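Local coordinates for hypothetical protein TT1466 (PDB 1IUK) that probably binds coenzyme A through a Rossmann-like domain, its precise cellular role being unknown, at residues S63-F77 against E89-Q101. Sequence-based numbering, arbitrary orientation.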
ATOM      1  N   SER A  63      -6.099   1.138  12.254  1.00 19.21           N
ATOM      2  CA  SER A  63      -5.102   2.170  11.982  1.00 16.83           C
ATOM      3  C   SER A  63      -3.727   1.628  11.670  1.00 15.98           C
ATOM      4  O   SER A  63      -3.333   0.579  12.173  1.00 18.39           O
ATOM      5  CB  SER A  63      -4.979   3.104  13.183  1.00 21.66           C
ATOM      6  OG  SER A  63      -3.643   3.566  13.338  1.00 27.22           O
ATOM      7  N   LEU A  64      -2.984   2.372  10.862  1.00 15.14           N
ATOM      8  CA  LEU A  64      -1.639   1.978  10.485  1.00 17.50           C
ATOM      9  C   LEU A  64      -0.775   1.783  11.719  1.00 18.88           C
ATOM     10  O   LEU A  64       0.095   0.922  11.743  1.00 20.10           O
ATOM     11  CB  LEU A  64      -1.012   3.037   9.578  1.00 16.61           C
ATOM     12  CG  LEU A  64      -1.530   3.137   8.141  1.00 16.48           C
ATOM     13  CD1 LEU A  64      -0.838   4.291   7.438  1.00 14.22           C
ATOM     14  CD2 LEU A  64      -1.281   1.815   7.399  1.00 15.67           C
ATOM     15  N   LEU A  65      -1.026   2.579  12.748  1.00 22.49           N
ATOM     16  CA  LEU A  65      -0.248   2.496  13.978  1.00 23.07           C
ATOM     17  C   LEU A  65      -0.543   1.230  14.767  1.00 22.84           C
ATOM     18  O   LEU A  65       0.140   0.931  15.741  1.00 22.24           O
ATOM     19  CB  LEU A  65      -0.510   3.727  14.851  1.00 29.25           C
ATOM     20  CG  LEU A  65      -0.207   5.108  14.251  1.00 29.19           C
ATOM     21  CD1 LEU A  65       1.128   5.085  13.534  1.00 31.61           C
ATOM     22  CD2 LEU A  65      -1.326   5.502  13.294  1.00 33.02           C
ATOM     23  N   ASP A  66      -1.562   0.481  14.351  1.00 21.48           N
ATOM     24  CA  ASP A  66      -1.896  -0.767  15.032  1.00 21.01           C
ATOM     25  C   ASP A  66      -1.012  -1.904  14.507  1.00 21.69           C
ATOM     26  O   ASP A  66      -0.934  -2.965  15.116  1.00 22.80           O
ATOM     27  CB  ASP A  66      -3.361  -1.139  14.799  1.00 23.59           C
ATOM     28  CG  ASP A  66      -4.327  -0.333  15.649  1.00 29.39           C
ATOM     29  OD1 ASP A  66      -5.426  -0.028  15.135  1.00 28.39           O
ATOM     30  OD2 ASP A  66      -4.001  -0.016  16.821  1.00 31.00           O
ATOM     31  N   LEU A  67      -0.354  -1.683  13.373  1.00 21.37           N
ATOM     32  CA  LEU A  67       0.509  -2.703  12.788  1.00 20.95           C
ATOM     33  C   LEU A  67       1.648  -2.954  13.754  1.00 27.46           C
ATOM     34  O   LEU A  67       2.190  -2.020  14.353  1.00 28.70           O
ATOM     35  CB  LEU A  67       1.046  -2.245  11.425  1.00 18.42           C
ATOM     36  CG  LEU A  67       0.000  -2.213  10.298  1.00 17.85           C
ATOM     37  CD1 LEU A  67       0.612  -1.765   8.968  1.00 14.45           C
ATOM     38  CD2 LEU A  67      -0.598  -3.596  10.173  1.00 19.54           C
ATOM     39  N   LYS A  68       2.021  -4.217  13.900  1.00 29.50           N
ATOM     40  CA  LYS A  68       3.073  -4.578  14.835  1.00 34.01           C
ATOM     41  C   LYS A  68       4.424  -4.901  14.190  1.00 31.92           C
ATOM     42  O   LYS A  68       5.263  -5.566  14.802  1.00 32.56           O
ATOM     43  CB  LYS A  68       2.597  -5.756  15.706  1.00 38.15           C
ATOM     44  CG  LYS A  68       1.486  -5.398  16.709  1.00 41.59           C
ATOM     45  CD  LYS A  68       1.888  -4.204  17.595  1.00 46.67           C
ATOM     46  CE  LYS A  68       0.956  -4.037  18.800  1.00 49.07           C
ATOM     47  NZ  LYS A  68       0.496  -2.625  18.986  1.00 49.36           N
ATOM     48  N   GLU A  69       4.640  -4.421  12.967  1.00 28.04           N
ATOM     49  CA  GLU A  69       5.903  -4.661  12.276  1.00 25.87           C
ATOM     50  C   GLU A  69       6.152  -3.621  11.186  1.00 22.15           C
ATOM     51  O   GLU A  69       5.217  -2.996  10.694  1.00 22.95           O
ATOM     52  CB  GLU A  69       5.921  -6.072  11.687  1.00 30.02           C
ATOM     53  CG  GLU A  69       5.204  -6.221  10.359  1.00 37.30           C
ATOM     54  CD  GLU A  69       5.461  -7.568   9.716  1.00 40.50           C
ATOM     55  OE1 GLU A  69       6.621  -7.846   9.336  1.00 43.22           O
ATOM     56  OE2 GLU A  69       4.500  -8.350   9.590  1.00 44.29           O
ATOM     57  N   PRO A  70       7.424  -3.411  10.807  1.00 19.82           N
ATOM     58  CA  PRO A  70       7.778  -2.434   9.772  1.00 18.45           C
ATOM     59  C   PRO A  70       7.100  -2.734   8.455  1.00 18.71           C
ATOM     60  O   PRO A  70       6.886  -3.892   8.121  1.00 20.16           O
ATOM     61  CB  PRO A  70       9.294  -2.539   9.674  1.00 19.45           C
ATOM     62  CG  PRO A  70       9.698  -3.105  10.994  1.00 18.99           C
ATOM     63  CD  PRO A  70       8.621  -4.074  11.347  1.00 19.26           C
ATOM     64  N   VAL A  71       6.772  -1.680   7.716  1.00 18.17           N
ATOM     65  CA  VAL A  71       6.089  -1.805   6.436  1.00 15.39           C
ATOM     66  C   VAL A  71       7.007  -1.361   5.316  1.00 16.92           C
ATOM     67  O   VAL A  71       7.488  -0.226   5.301  1.00 17.32           O
ATOM     68  CB  VAL A  71       4.811  -0.947   6.434  1.00 15.40           C
ATOM     69  CG1 VAL A  71       4.260  -0.813   5.025  1.00 15.55           C
ATOM     70  CG2 VAL A  71       3.788  -1.565   7.381  1.00 14.83           C
ATOM     71  N   ASP A  72       7.260  -2.265   4.375  1.00 17.00           N
ATOM     72  CA  ASP A  72       8.134  -1.968   3.246  1.00 15.44           C
ATOM     73  C   ASP A  72       7.408  -1.169   2.191  1.00 12.26           C
ATOM     74  O   ASP A  72       7.975  -0.259   1.596  1.00 14.37           O
ATOM     75  CB  ASP A  72       8.676  -3.268   2.643  1.00 14.45           C
ATOM     76  CG  ASP A  72       9.617  -3.997   3.590  1.00 17.54           C
ATOM     77  OD1 ASP A  72       9.396  -5.189   3.856  1.00 17.26           O
ATOM     78  OD2 ASP A  72      10.580  -3.377   4.079  1.00 22.64           O
ATOM     79  N   ILE A  73       6.141  -1.512   1.967  1.00 13.59           N
ATOM     80  CA  ILE A  73       5.320  -0.821   0.978  1.00 11.76           C
ATOM     81  C   ILE A  73       3.932  -0.553   1.535  1.00 11.60           C
ATOM     82  O   ILE A  73       3.299  -1.452   2.095  1.00  9.46           O
ATOM     83  CB  ILE A  73       5.135  -1.667  -0.310  1.00 10.47           C
ATOM     84  CG1 ILE A  73       6.506  -2.006  -0.908  1.00 11.65           C
ATOM     85  CG2 ILE A  73       4.255  -0.905  -1.319  1.00  8.58           C
ATOM     86  CD1 ILE A  73       6.432  -2.802  -2.196  1.00 14.65           C
ATOM     87  N   LEU A  74       3.471   0.688   1.406  1.00 11.36           N
ATOM     88  CA  LEU A  74       2.122   1.023   1.846  1.00 12.61           C
ATOM     89  C   LEU A  74       1.324   1.188   0.550  1.00 10.62           C
ATOM     90  O   LEU A  74       1.495   2.173  -0.172  1.00 11.73           O
ATOM     91  CB  LEU A  74       2.088   2.327   2.661  1.00 11.87           C
ATOM     92  CG  LEU A  74       0.674   2.730   3.115  1.00 11.84           C
ATOM     93  CD1 LEU A  74       0.165   1.748   4.146  1.00  9.80           C
ATOM     94  CD2 LEU A  74       0.685   4.140   3.674  1.00 13.25           C
ATOM     95  N   ASP A  75       0.495   0.191   0.235  1.00 13.15           N
ATOM     96  CA  ASP A  75      -0.336   0.206  -0.978  1.00 10.34           C
ATOM     97  C   ASP A  75      -1.633   0.897  -0.573  1.00 10.38           C
ATOM     98  O   ASP A  75      -2.423   0.345   0.191  1.00 11.47           O
ATOM     99  CB  ASP A  75      -0.609  -1.234  -1.420  1.00 12.46           C
ATOM    100  CG  ASP A  75      -1.054  -1.344  -2.872  1.00 12.54           C
ATOM    101  OD1 ASP A  75      -0.909  -0.381  -3.659  1.00 11.76           O
ATOM    102  OD2 ASP A  75      -1.551  -2.435  -3.221  1.00 16.84           O
ATOM    103  N   VAL A  76      -1.821   2.109  -1.086  1.00 11.48           N
ATOM    104  CA  VAL A  76      -2.964   2.944  -0.751  1.00 12.29           C
ATOM    105  C   VAL A  76      -4.117   2.916  -1.742  1.00 11.28           C
ATOM    106  O   VAL A  76      -3.966   3.283  -2.911  1.00 11.92           O
ATOM    107  CB  VAL A  76      -2.506   4.426  -0.569  1.00 13.78           C
ATOM    108  CG1 VAL A  76      -3.657   5.279  -0.043  1.00 14.22           C
ATOM    109  CG2 VAL A  76      -1.322   4.488   0.397  1.00 13.67           C
ATOM    110  N   PHE A  77      -5.278   2.505  -1.249  1.00 14.06           N
ATOM    111  CA  PHE A  77      -6.480   2.449  -2.067  1.00 14.65           C
ATOM    112  C   PHE A  77      -7.486   3.533  -1.660  1.00 16.06           C
ATOM    113  O   PHE A  77      -8.535   3.674  -2.297  1.00 14.79           O
ATOM    114  CB  PHE A  77      -7.134   1.065  -1.948  1.00 16.20           C
ATOM    115  CG  PHE A  77      -6.393  -0.028  -2.687  1.00 14.40           C
ATOM    116  CD1 PHE A  77      -6.698  -0.322  -4.019  1.00 15.13           C
ATOM    117  CD2 PHE A  77      -5.389  -0.752  -2.053  1.00 15.26           C
ATOM    118  CE1 PHE A  77      -6.005  -1.330  -4.707  1.00 14.00           C
ATOM    119  CE2 PHE A  77      -4.691  -1.760  -2.733  1.00 16.52           C
ATOM    120  CZ  PHE A  77      -5.005  -2.047  -4.063  1.00 12.54           C
ATOM    121  N   GLU A  89      -0.853   9.433  10.506  1.00 21.64           N
ATOM    122  CA  GLU A  89      -0.531   8.026  10.755  1.00 22.48           C
ATOM    123  C   GLU A  89       0.452   7.474   9.706  1.00 19.53           C
ATOM    124  O   GLU A  89       1.233   6.564   9.992  1.00 17.40           O
ATOM    125  CB  GLU A  89      -1.812   7.186  10.795  1.00 23.19           C
ATOM    126  CG  GLU A  89      -2.554   7.095   9.481  1.00 34.40           C
ATOM    127  CD  GLU A  89      -3.541   5.929   9.438  1.00 40.79           C
ATOM    128  OE1 GLU A  89      -3.591   5.136  10.406  1.00 43.64           O
ATOM    129  OE2 GLU A  89      -4.270   5.802   8.433  1.00 42.94           O
ATOM    130  N   VAL A  90       0.412   8.032   8.500  1.00 20.08           N
ATOM    131  CA  VAL A  90       1.319   7.601   7.435  1.00 20.94           C
ATOM    132  C   VAL A  90       2.739   8.034   7.804  1.00 20.86           C
ATOM    133  O   VAL A  90       3.666   7.224   7.828  1.00 19.78           O
ATOM    134  CB  VAL A  90       0.915   8.220   6.057  1.00 23.20           C
ATOM    135  CG1 VAL A  90       2.036   8.043   5.040  1.00 23.23           C
ATOM    136  CG2 VAL A  90      -0.364   7.546   5.538  1.00 18.64           C
ATOM    137  N   LEU A  91       2.902   9.315   8.113  1.00 20.60           N
ATOM    138  CA  LEU A  91       4.211   9.836   8.492  1.00 17.68           C
ATOM    139  C   LEU A  91       4.750   9.146   9.739  1.00 17.30           C
ATOM    140  O   LEU A  91       5.951   8.936   9.860  1.00 18.25           O
ATOM    141  CB  LEU A  91       4.119  11.343   8.706  1.00 18.13           C
ATOM    142  CG  LEU A  91       3.862  12.135   7.415  1.00 17.02           C
ATOM    143  CD1 LEU A  91       3.531  13.574   7.767  1.00 18.09           C
ATOM    144  CD2 LEU A  91       5.081  12.073   6.501  1.00 17.94           C
ATOM    145  N   ALA A  92       3.864   8.772  10.658  1.00 16.73           N
ATOM    146  CA  ALA A  92       4.273   8.099  11.891  1.00 18.82           C
ATOM    147  C   ALA A  92       4.778   6.681  11.642  1.00 21.54           C
ATOM    148  O   ALA A  92       5.762   6.240  12.240  1.00 19.88           O
ATOM    149  CB  ALA A  92       3.113   8.059  12.861  1.00 20.14           C
ATOM    150  N   LEU A  93       4.083   5.962  10.765  1.00 21.38           N
ATOM    151  CA  LEU A  93       4.463   4.598  10.436  1.00 19.03           C
ATOM    152  C   LEU A  93       5.769   4.594   9.650  1.00 20.10           C
ATOM    153  O   LEU A  93       6.590   3.680   9.798  1.00 19.67           O
ATOM    154  CB  LEU A  93       3.365   3.938   9.595  1.00 21.83           C
ATOM    155  CG  LEU A  93       3.684   2.596   8.919  1.00 20.55           C
ATOM    156  CD1 LEU A  93       3.377   1.459   9.884  1.00 20.01           C
ATOM    157  CD2 LEU A  93       2.860   2.457   7.641  1.00 17.86           C
ATOM    158  N   ARG A  94       5.950   5.631   8.829  1.00 16.72           N
ATOM    159  CA  ARG A  94       7.117   5.780   7.969  1.00 18.15           C
ATOM    160  C   ARG A  94       7.404   4.492   7.168  1.00 18.58           C
ATOM    161  O   ARG A  94       8.412   3.810   7.394  1.00 16.14           O
ATOM    162  CB  ARG A  94       8.354   6.185   8.781  1.00 19.48           C
ATOM    163  CG  ARG A  94       9.036   7.440   8.227  1.00 26.15           C
ATOM    164  CD  ARG A  94      10.376   7.761   8.919  1.00 26.36           C
ATOM    165  NE  ARG A  94      11.406   8.181   7.961  1.00 22.85           N
ATOM    166  CZ  ARG A  94      11.321   9.261   7.189  1.00 22.21           C
ATOM    167  NH1 ARG A  94      10.255  10.049   7.248  1.00 25.51           N
ATOM    168  NH2 ARG A  94      12.298   9.554   6.342  1.00 24.57           N
ATOM    169  N   PRO A  95       6.519   4.154   6.209  1.00 16.31           N
ATOM    170  CA  PRO A  95       6.724   2.944   5.408  1.00 16.14           C
ATOM    171  C   PRO A  95       7.896   3.226   4.480  1.00 16.24           C
ATOM    172  O   PRO A  95       8.215   4.393   4.234  1.00 15.40           O
ATOM    173  CB  PRO A  95       5.410   2.804   4.642  1.00 11.76           C
ATOM    174  CG  PRO A  95       4.965   4.199   4.461  1.00 14.04           C
ATOM    175  CD  PRO A  95       5.324   4.888   5.762  1.00 13.68           C
ATOM    176  N   GLY A  96       8.532   2.173   3.966  1.00 14.55           N
ATOM    177  CA  GLY A  96       9.665   2.359   3.079  1.00 12.27           C
ATOM    178  C   GLY A  96       9.304   3.010   1.760  1.00 12.53           C
ATOM    179  O   GLY A  96      10.130   3.673   1.134  1.00 12.33           O
ATOM    180  N   LEU A  97       8.062   2.816   1.326  1.00 15.62           N
ATOM    181  CA  LEU A  97       7.590   3.364   0.056  1.00 14.52           C
ATOM    182  C   LEU A  97       6.067   3.491   0.098  1.00 13.36           C
ATOM    183  O   LEU A  97       5.397   2.609   0.643  1.00 14.81           O
ATOM    184  CB  LEU A  97       7.995   2.420  -1.079  1.00 19.43           C
ATOM    185  CG  LEU A  97       7.467   2.668  -2.496  1.00 19.71           C
ATOM    186  CD1 LEU A  97       8.067   3.936  -3.056  1.00 21.80           C
ATOM    187  CD2 LEU A  97       7.848   1.495  -3.382  1.00 21.98           C
ATOM    188  N   VAL A  98       5.529   4.586  -0.446  1.00 12.86           N
ATOM    189  CA  VAL A  98       4.080   4.780  -0.489  1.00 12.61           C
ATOM    190  C   VAL A  98       3.634   4.652  -1.937  1.00 12.04           C
ATOM    191  O   VAL A  98       4.147   5.324  -2.830  1.00 12.98           O
ATOM    192  CB  VAL A  98       3.652   6.158   0.072  1.00 12.91           C
ATOM    193  CG1 VAL A  98       2.180   6.427  -0.242  1.00  8.41           C
ATOM    194  CG2 VAL A  98       3.866   6.164   1.574  1.00 11.95           C
ATOM    195  N   TRP A  99       2.670   3.766  -2.151  1.00 13.05           N
ATOM    196  CA  TRP A  99       2.152   3.476  -3.485  1.00 12.88           C
ATOM    197  C   TRP A  99       0.686   3.882  -3.596  1.00 12.09           C
ATOM    198  O   TRP A  99      -0.177   3.234  -3.000  1.00 13.65           O
ATOM    199  CB  TRP A  99       2.282   1.964  -3.746  1.00 14.56           C
ATOM    200  CG  TRP A  99       2.026   1.531  -5.166  1.00 15.43           C
ATOM    201  CD1 TRP A  99       0.816   1.473  -5.810  1.00 16.90           C
ATOM    202  CD2 TRP A  99       3.012   1.132  -6.127  1.00 16.98           C
ATOM    203  NE1 TRP A  99       0.993   1.069  -7.110  1.00 16.20           N
ATOM    204  CE2 TRP A  99       2.330   0.854  -7.333  1.00 17.82           C
ATOM    205  CE3 TRP A  99       4.410   0.985  -6.087  1.00 15.37           C
ATOM    206  CZ2 TRP A  99       2.999   0.437  -8.494  1.00 17.18           C
ATOM    207  CZ3 TRP A  99       5.076   0.571  -7.244  1.00 19.67           C
ATOM    208  CH2 TRP A  99       4.366   0.303  -8.431  1.00 16.00           C
ATOM    209  N   LEU A 100       0.404   4.945  -4.339  1.00 11.71           N
ATOM    210  CA  LEU A 100      -0.983   5.369  -4.509  1.00 13.46           C
ATOM    211  C   LEU A 100      -1.562   4.612  -5.701  1.00 14.11           C
ATOM    212  O   LEU A 100      -1.051   4.717  -6.825  1.00 13.17           O
ATOM    213  CB  LEU A 100      -1.058   6.872  -4.768  1.00 15.00           C
ATOM    214  CG  LEU A 100      -0.432   7.757  -3.684  1.00 14.34           C
ATOM    215  CD1 LEU A 100      -0.706   9.227  -4.031  1.00 17.13           C
ATOM    216  CD2 LEU A 100      -0.990   7.384  -2.298  1.00 13.22           C
ATOM    217  N   GLN A 101      -2.626   3.853  -5.453  1.00 14.84           N
ATOM    218  CA  GLN A 101      -3.253   3.066  -6.508  1.00 15.34           C
ATOM    219  C   GLN A 101      -3.892   3.901  -7.625  1.00 17.19           C
ATOM    220  O   GLN A 101      -3.959   5.124  -7.546  1.00 16.11           O
ATOM    221  CB  GLN A 101      -4.264   2.108  -5.883  1.00 12.50           C
ATOM    222  CG  GLN A 101      -3.599   0.916  -5.202  1.00 12.89           C
ATOM    223  CD  GLN A 101      -3.079  -0.109  -6.209  1.00 16.10           C
ATOM    224  OE1 GLN A 101      -3.767  -0.452  -7.176  1.00 20.15           O
ATOM    225  NE2 GLN A 101      -1.867  -0.600  -5.986  1.00 10.28           N
TER
HETATM  226  O   HOH W   1       7.109   0.988   8.787  1.00 21.80           O
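Two neighbouring parallel strands of a Rossmann-like sheet, 73-76 and 98-100, are joined here by a beta-alpha-beta crossover through helix 87-93. L74 N donates to L97 O and W99 N to L74 O. V76 N donates to W99 O and Q101 N to V76 O. The strand axes come within 4.8 Å, 18° from parallel. Where the second strand is approached, G96 N bonds V71 O at 2.9 Å. Water 1 links V71 N to L93 O.

One face of the sheet carries L74, V76, V98 and L100, and the crossover helix packs against its L74 end. L74 CD2 and L64 CD1 both meet V90 CG2, the latter at 3.8 Å. L93 CG is anti to the backbone N (chi1 169°). This brings the two methyls of L93 against V71 CG2, and CD2 also meets L64 CD1. At the start of the 3-10 turn, E89 OE1 accepts L64 N at 2.9 Å, from above the carboxylate plane, while OE2 is held by H86.

The opposite face carries D75 and W99, with L126 of helix 126-134 against both. D75 OD1 uses its syn lone pair to take Q101 NE2 at 2.5 Å, a length so short that its exact value is doubtful. Q101 CG stands anti to the carbonyl carbon (chi1 -76°), which sets it over the centre of the F77 ring, 3.4 Å from the centroid, in a CH-pi contact; the bend at chi2 then turns the amide to D75. With an alanine here, buried D75 would probably lose this amide donor, and the F77 ring its CH-pi partner. D75 OD1 also lies 3.3 Å from W99 CD1, oblique to the ring, while W99 NE1 bonds R124 O. The right-handed crossover between adjacent parallel strands is typical of the Rossmann-like fold of CoA-binding domains.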